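Local coordinates for protein succinate dehydrogenase subunit A (Mycolicibacterium smegmatis, PDB 7D6V) that probably oxidises succinate to fumarate as the FAD-carrying subunit of a mycobacterial succinate dehydrogenase, passing the electrons on toward a membrane quinone, at residues 500-505 and 566-571; 547-552 and 592-597; 555-560 and 579-584. One frame throughout, in Å; residues are numbered along the deposited sequence.

Contact 1: residues 500-505 and 566-571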
loop_
_atom_site.group_PDB
_atom_site.type_symbol
_atom_site.label_atom_id
_atom_site.label_comp_id
_atom_site.label_asym_id
_atom_site.label_seq_id
_atom_site.Cartn_x
_atom_site.Cartn_y
_atom_site.Cartn_z
ATOM N N ARG A 500 -15.546 30.012 -10.985
ATOM C CA ARG A 500 -15.792 30.991 -9.942
ATOM C C ARG A 500 -16.562 32.168 -10.519
ATOM O O ARG A 500 -16.304 32.600 -11.645
ATOM C CB ARG A 500 -14.482 31.489 -9.322
ATOM C CG ARG A 500 -13.876 30.590 -8.251
ATOM C CD ARG A 500 -13.060 29.475 -8.860
ATOM N NE ARG A 500 -12.427 28.628 -7.854
ATOM C CZ ARG A 500 -11.197 28.809 -7.383
ATOM N NH1 ARG A 500 -10.457 29.813 -7.821
ATOM N NH2 ARG A 500 -10.704 27.982 -6.475
ATOM N N LYS A 501 -17.514 32.675 -9.745
ATOM C CA LYS A 501 -18.224 33.899 -10.072
ATOM C C LYS A 501 -18.106 34.852 -8.895
ATOM O O LYS A 501 -17.970 34.425 -7.748
ATOM C CB LYS A 501 -19.696 33.630 -10.400
ATOM C CG LYS A 501 -19.896 32.703 -11.582
ATOM C CD LYS A 501 -21.346 32.295 -11.741
ATOM C CE LYS A 501 -21.475 31.132 -12.710
ATOM N NZ LYS A 501 -20.502 30.050 -12.396
ATOM N N GLU A 502 -18.153 36.152 -9.191
ATOM C CA GLU A 502 -17.935 37.152 -8.152
ATOM C C GLU A 502 -18.983 37.052 -7.052
ATOM O O GLU A 502 -18.652 37.088 -5.860
ATOM C CB GLU A 502 -17.936 38.548 -8.771
ATOM C CG GLU A 502 -17.756 39.672 -7.770
ATOM C CD GLU A 502 -18.082 41.026 -8.359
ATOM O OE1 GLU A 502 -18.742 41.070 -9.419
ATOM O OE2 GLU A 502 -17.676 42.048 -7.766
ATOM N N ALA A 503 -20.255 36.908 -7.435
ATOM C CA ALA A 503 -21.326 36.841 -6.447
ATOM C C ALA A 503 -21.214 35.591 -5.584
ATOM O O ALA A 503 -21.439 35.647 -4.371
ATOM C CB ALA A 503 -22.682 36.896 -7.145
ATOM N N GLU A 504 -20.862 34.454 -6.187
ATOM C CA GLU A 504 -20.753 33.221 -5.413
ATOM C C GLU A 504 -19.571 33.266 -4.454
ATOM O O GLU A 504 -19.666 32.772 -3.327
ATOM C CB GLU A 504 -20.647 32.018 -6.345
ATOM C CG GLU A 504 -21.787 31.906 -7.337
ATOM C CD GLU A 504 -21.627 30.724 -8.268
ATOM O OE1 GLU A 504 -20.559 30.079 -8.231
ATOM O OE2 GLU A 504 -22.568 30.440 -9.039
ATOM N N ILE A 505 -18.449 33.854 -4.872
ATOM C CA ILE A 505 -17.316 33.996 -3.963
ATOM C C ILE A 505 -17.665 34.942 -2.820
ATOM O O ILE A 505 -17.291 34.708 -1.663
ATOM C CB ILE A 505 -16.067 34.470 -4.725
ATOM C CG1 ILE A 505 -15.663 33.455 -5.790
ATOM C CG2 ILE A 505 -14.909 34.661 -3.771
ATOM C CD1 ILE A 505 -14.762 34.035 -6.852
ATOM N N ARG A 566 -12.369 32.106 -13.853
ATOM C CA ARG A 566 -13.409 33.069 -13.521
ATOM C C ARG A 566 -14.379 33.160 -14.686
ATOM O O ARG A 566 -13.972 33.453 -15.814
ATOM C CB ARG A 566 -12.817 34.446 -13.218
ATOM C CG ARG A 566 -12.194 34.577 -11.844
ATOM C CD ARG A 566 -13.240 34.757 -10.759
ATOM N NE ARG A 566 -13.840 36.086 -10.783
ATOM C CZ ARG A 566 -13.414 37.116 -10.060
ATOM N NH1 ARG A 566 -14.027 38.285 -10.147
ATOM N NH2 ARG A 566 -12.376 36.978 -9.252
ATOM N N ASP A 567 -15.658 32.903 -14.416
ATOM C CA ASP A 567 -16.657 32.972 -15.476
ATOM C C ASP A 567 -16.825 34.395 -15.993
ATOM O O ASP A 567 -16.979 34.608 -17.200
ATOM C CB ASP A 567 -17.990 32.418 -14.979
ATOM C CG ASP A 567 -18.906 32.017 -16.112
ATOM O OD1 ASP A 567 -18.973 30.809 -16.426
ATOM O OD2 ASP A 567 -19.556 32.909 -16.694
ATOM N N ASP A 568 -16.798 35.381 -15.099
ATOM C CA ASP A 568 -16.962 36.770 -15.502
ATOM C C ASP A 568 -15.681 37.389 -16.045
ATOM O O ASP A 568 -15.721 38.520 -16.539
ATOM C CB ASP A 568 -17.486 37.604 -14.328
ATOM C CG ASP A 568 -16.690 37.394 -13.055
ATOM O OD1 ASP A 568 -15.865 36.462 -13.005
ATOM O OD2 ASP A 568 -16.891 38.172 -12.102
ATOM N N TYR A 569 -14.556 36.688 -15.956
ATOM C CA TYR A 569 -13.306 37.089 -16.598
ATOM C C TYR A 569 -12.757 35.887 -17.351
ATOM O O TYR A 569 -11.794 35.244 -16.917
ATOM C CB TYR A 569 -12.305 37.630 -15.578
ATOM C CG TYR A 569 -12.723 38.967 -15.023
ATOM C CD1 TYR A 569 -12.438 40.140 -15.705
ATOM C CD2 TYR A 569 -13.432 39.055 -13.836
ATOM C CE1 TYR A 569 -12.830 41.363 -15.211
ATOM C CE2 TYR A 569 -13.831 40.273 -13.335
ATOM C CZ TYR A 569 -13.529 41.424 -14.024
ATOM O OH TYR A 569 -13.923 42.641 -13.526
ATOM N N PRO A 570 -13.360 35.554 -18.495
ATOM C CA PRO A 570 -12.942 34.350 -19.220
ATOM C C PRO A 570 -11.627 34.516 -19.942
ATOM O O PRO A 570 -11.003 33.511 -20.301
ATOM C CB PRO A 570 -14.090 34.132 -20.206
ATOM C CG PRO A 570 -14.520 35.526 -20.535
ATOM C CD PRO A 570 -14.321 36.350 -19.275
ATOM N N GLU A 571 -11.178 35.750 -20.148
ATOM C CA GLU A 571 -9.997 36.009 -20.960
ATOM C C GLU A 571 -8.785 35.516 -20.196
ATOM O O GLU A 571 -8.241 36.215 -19.340
ATOM C CB GLU A 571 -9.880 37.492 -21.286
ATOM C CG GLU A 571 -9.014 37.778 -22.492
ATOM C CD GLU A 571 -9.591 37.204 -23.768
ATOM O OE1 GLU A 571 -10.833 37.101 -23.870
ATOM O OE2 GLU A 571 -8.803 36.856 -24.674
#
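Arg500 and Arg566 lie side by side as a parallel beta bridge, their CA atoms 4.8 Å apart, and the amide N of Asp567 gives a nearly straight hydrogen bond of 2.9 Å to O of Arg500 (167° at the hydrogen). The bridge joins two very short strands, 499-500 and 565-566, in the C-terminal region of the flavoprotein, where the chain turns into helix 502-518 with Lys501 as its N-cap residue. The same carbonyl O of Arg500 also takes a CA-H...O contact from CA of Arg566 at 3.5 Å. Both arginine side chains leave on one face of the bridge, CB of Arg500 resting against CD of Arg566, but their ends part. The guanidinium of Arg500 leads away to the backbone O of Glu244, whereas the chain of Arg566, bent at chi2 and chi3 (-78° and -73°), folds back beside its own segment. There NE of Arg566 meets OD1 of Asp568 at 3.0 Å, close to the guanidinium plane and on the syn lone pair of the carboxylate; NH1 adds a weak bond to OD2. A third N-H of this group, on NH2, reaches O of Leu555 at the end of helix 532-556, further restraining the guanidinium. CD1 of Ile505 comes nearest CD of Arg566, obliquely to the guanidinium. On the more exposed side Lys501 and Asp567 run side by side, CG against CB; NZ and OD1 stand 4.4 Å apart, beyond a salt bridge, where the opposite charges probably attract weakly. OE1 of Glu502 and OD2 of Asp568 come near each other, and the pairing of Asp568 with Arg566 probably softens any repulsion. CB of Glu502 touches OD2 of Asp568 at 3.5 Å.

Contact 2: residues 547-552 and 592-597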
loop_
_atom_site.group_PDB
_atom_site.type_symbol
_atom_site.label_atom_id
_atom_site.label_comp_id
_atom_site.label_asym_id
_atom_site.label_seq_id
_atom_site.Cartn_x
_atom_site.Cartn_y
_atom_site.Cartn_z
ATOM N N SER A 547 -9.708 28.332 4.143
ATOM C CA SER A 547 -10.835 28.614 3.263
ATOM C C SER A 547 -11.011 30.111 3.048
ATOM O O SER A 547 -11.276 30.555 1.924
ATOM C CB SER A 547 -12.111 28.000 3.833
ATOM O OG SER A 547 -11.928 26.626 4.113
ATOM N N GLU A 548 -10.873 30.905 4.113
ATOM C CA GLU A 548 -10.954 32.353 3.952
ATOM C C GLU A 548 -9.866 32.863 3.014
ATOM O O GLU A 548 -10.129 33.703 2.141
ATOM C CB GLU A 548 -10.854 33.043 5.312
ATOM C CG GLU A 548 -11.317 34.490 5.312
ATOM C CD GLU A 548 -11.091 35.176 6.647
ATOM O OE1 GLU A 548 -11.086 36.425 6.684
ATOM O OE2 GLU A 548 -10.920 34.468 7.662
ATOM N N CYS A 549 -8.641 32.354 3.170
ATOM C CA CYS A 549 -7.552 32.778 2.294
ATOM C C CYS A 549 -7.849 32.439 0.837
ATOM O O CYS A 549 -7.670 33.274 -0.061
ATOM C CB CYS A 549 -6.241 32.128 2.737
ATOM S SG CYS A 549 -5.385 32.997 4.053
ATOM N N VAL A 550 -8.309 31.212 0.588
ATOM C CA VAL A 550 -8.592 30.773 -0.777
ATOM C C VAL A 550 -9.687 31.631 -1.396
ATOM O O VAL A 550 -9.576 32.079 -2.545
ATOM C CB VAL A 550 -8.970 29.281 -0.793
ATOM C CG1 VAL A 550 -9.501 28.884 -2.154
ATOM C CG2 VAL A 550 -7.772 28.429 -0.430
ATOM N N ALA A 551 -10.760 31.879 -0.641
ATOM C CA ALA A 551 -11.870 32.659 -1.174
ATOM C C ALA A 551 -11.450 34.090 -1.485
ATOM O O ALA A 551 -11.824 34.640 -2.528
ATOM C CB ALA A 551 -13.039 32.643 -0.192
ATOM N N LYS A 552 -10.667 34.711 -0.601
ATOM C CA LYS A 552 -10.259 36.090 -0.848
ATOM C C LYS A 552 -9.317 36.188 -2.044
ATOM O O LYS A 552 -9.442 37.109 -2.863
ATOM C CB LYS A 552 -9.617 36.680 0.404
ATOM C CG LYS A 552 -10.620 37.007 1.487
ATOM C CD LYS A 552 -10.019 37.892 2.556
ATOM C CE LYS A 552 -11.094 38.415 3.486
ATOM N NZ LYS A 552 -10.575 39.487 4.370
ATOM N N VAL A 592 -8.266 34.080 12.975
ATOM C CA VAL A 592 -7.835 35.421 12.594
ATOM C C VAL A 592 -8.327 35.780 11.196
ATOM O O VAL A 592 -8.594 34.884 10.383
ATOM C CB VAL A 592 -6.309 35.533 12.700
ATOM C CG1 VAL A 592 -5.876 35.314 14.130
ATOM C CG2 VAL A 592 -5.671 34.484 11.836
ATOM N N PRO A 593 -8.489 37.062 10.884
ATOM C CA PRO A 593 -8.800 37.472 9.515
ATOM C C PRO A 593 -7.539 37.739 8.705
ATOM O O PRO A 593 -6.462 38.004 9.240
ATOM C CB PRO A 593 -9.611 38.761 9.709
ATOM C CG PRO A 593 -9.177 39.299 11.018
ATOM C CD PRO A 593 -8.565 38.184 11.829
ATOM N N ASP A 594 -7.697 37.664 7.387
ATOM C CA ASP A 594 -6.581 37.760 6.462
ATOM C C ASP A 594 -6.726 38.970 5.552
ATOM O O ASP A 594 -7.835 39.400 5.226
ATOM C CB ASP A 594 -6.463 36.498 5.609
ATOM C CG ASP A 594 -6.493 35.237 6.436
ATOM O OD1 ASP A 594 -7.597 34.702 6.665
ATOM O OD2 ASP A 594 -5.411 34.778 6.859
ATOM N N VAL A 595 -5.581 39.511 5.152
ATOM C CA VAL A 595 -5.489 40.556 4.142
ATOM C C VAL A 595 -4.644 40.020 2.997
ATOM O O VAL A 595 -3.576 39.439 3.229
ATOM C CB VAL A 595 -4.887 41.852 4.714
ATOM C CG1 VAL A 595 -4.349 42.730 3.602
ATOM C CG2 VAL A 595 -5.930 42.601 5.505
ATOM N N THR A 596 -5.132 40.188 1.772
ATOM C CA THR A 596 -4.427 39.760 0.575
ATOM C C THR A 596 -3.933 40.987 -0.183
ATOM O O THR A 596 -4.707 41.913 -0.442
ATOM C CB THR A 596 -5.330 38.901 -0.312
ATOM O OG1 THR A 596 -6.020 37.945 0.501
ATOM C CG2 THR A 596 -4.505 38.142 -1.314
ATOM N N VAL A 597 -2.649 40.986 -0.529
ATOM C CA VAL A 597 -1.977 42.118 -1.152
ATOM C C VAL A 597 -1.447 41.651 -2.509
ATOM O O VAL A 597 -1.486 40.469 -2.836
ATOM C CB VAL A 597 -0.845 42.673 -0.259
ATOM C CG1 VAL A 597 -0.378 44.049 -0.722
ATOM C CG2 VAL A 597 -1.296 42.726 1.193
#
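A helix packs here against one strand of a two-stranded sheet: Glu548, Cys549 and Lys552 of helix 532-556 meet Asp594 and Thr596 of strand 594-597, the two segment axes 8.9 Å apart and inclined by 32°. Asp594 is the middle of the contact, its side chain directed at the helix. OD2 of Asp594 touches SG of Cys549 at 3.3 Å, while OD1 lies 3.5 Å from OE2 of Glu548, with the two carboxylate planes turned 77° against each other. These are two acceptors of like charge, and the salt bridge of OE2 of Glu548 to Lys516 on helix 502-518 would probably offset any repulsion between them. The strand is one half of an antiparallel hairpin, 582-585 with 594-597, whose face bearing Asp594 and Thr596 is laid against the helix; Leu234 of helix 230-236 adds cover over Cys549 and Asp594. The Lys552 chain is extended beyond CG, with chi4 (-169°) setting NZ at 2.9 Å from the backbone O of Asp594, nearly in line with the C=O bond and well away from the carboxylate. A long ion pair joins NZ of Lys552 to OE1 of Glu548. Nearer the helix, CB of Lys552 rests on OG1 of Thr596.

Contact 3: residues 555-560 and 579-584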
loop_
_atom_site.group_PDB
_atom_site.type_symbol
_atom_site.label_atom_id
_atom_site.label_comp_id
_atom_site.label_asym_id
_atom_site.label_seq_id
_atom_site.Cartn_x
_atom_site.Cartn_y
_atom_site.Cartn_z
ATOM N N LEU A 555 -11.395 35.820 -5.173
ATOM C CA LEU A 555 -12.143 37.037 -5.467
ATOM C C LEU A 555 -11.235 38.118 -6.034
ATOM O O LEU A 555 -11.648 38.886 -6.910
ATOM C CB LEU A 555 -12.845 37.545 -4.211
ATOM C CG LEU A 555 -13.743 38.764 -4.426
ATOM C CD1 LEU A 555 -15.024 38.363 -5.136
ATOM C CD2 LEU A 555 -14.047 39.450 -3.112
ATOM N N GLN A 556 -9.998 38.200 -5.546
ATOM C CA GLN A 556 -9.134 39.299 -5.957
ATOM C C GLN A 556 -8.535 39.099 -7.343
ATOM O O GLN A 556 -8.330 40.083 -8.061
ATOM C CB GLN A 556 -8.022 39.505 -4.932
ATOM C CG GLN A 556 -7.406 40.885 -4.992
ATOM C CD GLN A 556 -6.970 41.382 -3.637
ATOM O OE1 GLN A 556 -7.527 40.991 -2.613
ATOM N NE2 GLN A 556 -5.966 42.249 -3.620
ATOM N N ARG A 557 -8.239 37.863 -7.746
ATOM C CA ARG A 557 -7.626 37.642 -9.058
ATOM C C ARG A 557 -8.705 37.660 -10.134
ATOM O O ARG A 557 -9.445 36.692 -10.308
ATOM C CB ARG A 557 -6.848 36.331 -9.088
ATOM C CG ARG A 557 -6.183 36.071 -10.432
ATOM C CD ARG A 557 -5.158 34.959 -10.372
ATOM N NE ARG A 557 -3.962 35.359 -9.640
ATOM C CZ ARG A 557 -2.840 35.778 -10.213
ATOM N NH1 ARG A 557 -2.755 35.857 -11.532
ATOM N NH2 ARG A 557 -1.801 36.119 -9.467
ATOM N N THR A 558 -8.782 38.760 -10.876
ATOM C CA THR A 558 -9.804 38.935 -11.910
ATOM C C THR A 558 -9.250 38.602 -13.295
ATOM O O THR A 558 -9.162 39.450 -14.182
ATOM C CB THR A 558 -10.361 40.354 -11.866
ATOM O OG1 THR A 558 -9.293 41.295 -12.041
ATOM C CG2 THR A 558 -11.042 40.615 -10.538
ATOM N N GLU A 559 -8.880 37.336 -13.468
ATOM C CA GLU A 559 -8.479 36.783 -14.757
ATOM C C GLU A 559 -8.399 35.273 -14.591
ATOM O O GLU A 559 -8.419 34.755 -13.473
ATOM C CB GLU A 559 -7.158 37.391 -15.252
ATOM C CG GLU A 559 -5.940 37.166 -14.366
ATOM C CD GLU A 559 -5.158 35.923 -14.724
ATOM O OE1 GLU A 559 -5.290 35.449 -15.866
ATOM O OE2 GLU A 559 -4.399 35.425 -13.871
ATOM N N SER A 560 -8.324 34.567 -15.715
ATOM C CA SER A 560 -8.313 33.110 -15.722
ATOM C C SER A 560 -6.932 32.612 -16.121
ATOM O O SER A 560 -6.335 33.124 -17.069
ATOM C CB SER A 560 -9.370 32.556 -16.677
ATOM O OG SER A 560 -10.672 32.907 -16.253
ATOM N N THR A 579 2.426 39.067 -10.675
ATOM C CA THR A 579 1.684 39.396 -9.465
ATOM C C THR A 579 1.367 38.102 -8.732
ATOM O O THR A 579 0.832 37.167 -9.333
ATOM C CB THR A 579 0.393 40.157 -9.783
ATOM O OG1 THR A 579 0.686 41.255 -10.655
ATOM C CG2 THR A 579 -0.231 40.695 -8.510
ATOM N N LEU A 580 1.698 38.048 -7.441
ATOM C CA LEU A 580 1.534 36.834 -6.652
ATOM C C LEU A 580 0.351 36.861 -5.703
ATOM O O LEU A 580 -0.183 35.797 -5.387
ATOM C CB LEU A 580 2.800 36.539 -5.843
ATOM C CG LEU A 580 3.994 36.063 -6.661
ATOM C CD1 LEU A 580 5.216 35.920 -5.777
ATOM C CD2 LEU A 580 3.664 34.753 -7.349
ATOM N N LEU A 581 -0.071 38.038 -5.240
ATOM C CA LEU A 581 -1.298 38.179 -4.458
ATOM C C LEU A 581 -1.196 37.391 -3.141
ATOM O O LEU A 581 -1.824 36.353 -2.935
ATOM C CB LEU A 581 -2.491 37.755 -5.326
ATOM C CG LEU A 581 -3.930 37.849 -4.858
ATOM C CD1 LEU A 581 -4.225 39.308 -4.618
ATOM C CD2 LEU A 581 -4.853 37.291 -5.915
ATOM N N VAL A 582 -0.330 37.915 -2.265
ATOM C CA VAL A 582 0.122 37.255 -1.041
ATOM C C VAL A 582 -0.869 37.462 0.102
ATOM O O VAL A 582 -1.383 38.565 0.305
ATOM C CB VAL A 582 1.512 37.795 -0.660
ATOM C CG1 VAL A 582 1.975 37.206 0.638
ATOM C CG2 VAL A 582 2.508 37.516 -1.758
ATOM N N CYS A 583 -1.114 36.407 0.882
ATOM C CA CYS A 583 -2.037 36.438 2.013
ATOM C C CYS A 583 -1.288 36.550 3.339
ATOM O O CYS A 583 -0.239 35.929 3.525
ATOM C CB CYS A 583 -2.910 35.182 2.034
ATOM S SG CYS A 583 -3.772 34.828 0.494
ATOM N N ARG A 584 -1.845 37.329 4.271
ATOM C CA ARG A 584 -1.240 37.512 5.586
ATOM C C ARG A 584 -2.330 37.654 6.641
ATOM O O ARG A 584 -3.488 37.927 6.329
ATOM C CB ARG A 584 -0.323 38.738 5.623
ATOM C CG ARG A 584 1.126 38.453 5.305
ATOM C CD ARG A 584 1.871 39.740 5.026
ATOM N NE ARG A 584 3.015 39.536 4.146
ATOM C CZ ARG A 584 3.233 40.234 3.037
ATOM N NH1 ARG A 584 2.382 41.179 2.670
ATOM N NH2 ARG A 584 4.300 39.984 2.294
#
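The guanidinium of Arg557 is gripped along its edge: NH2 gives a hydrogen bond of 2.8 Å to O of Thr579, and NH1 one of 2.9 Å to OE2 of Glu559 as part of a salt bridge. Arg557 is the residue at which the chain leaves helix 532-556, and the contact ties this helix end to the loop leading into strand 582-585 of the two-stranded antiparallel hairpin. Both acceptors lie in the guanidinium plane, yet the bond to Thr579 is bent, 138° at the hydrogen, with NH2 above the carbonyl plane. OE2 of Glu559 uses its anti lone pair. NE of Arg557 pairs with Glu244 and NH1 also reaches O of Trp576, so every guanidinium nitrogen has an acceptor, and the buried group is probably stabilised by the carboxylates of Glu559 and Glu244.

Nearer the backbone of Arg557, Leu581 fits its two methyls to the helix end. Its CG is anti to the backbone N (chi1 -176°), and chi2 of 63° then sets CD1 at Gln556, with CD2 at Arg557. CD2 of Leu581 lies 3.9 Å from CB of Arg557, and CD1 meets Gln556 along CG, CD and NE2, approaching NE2 to 3.6 Å.

Contacts 2 and 3 both use helix 532-556 and hold it to the same hairpin, one through strand 594-597 beside the helix body, the other through the loop before strand 582-585 at the helix end; the backbone pairs Val595 with Arg584 and Val597 with Val582 join them. Contact 1 sits beside that end, farther from the chain's centre, with Ile505 packed on Leu555 and Ser560 OG bonding Arg566 N and Tyr569 O. Contact 3 is buried, and a guanidinium with several acceptors carries it. Contacts 1 and 2 are both partly buried: contact 2 places two carboxylates side by side and a lysine on a backbone carbonyl; contact 1, with an exposed residue, relies on a backbone bridge with charged side chains beside it.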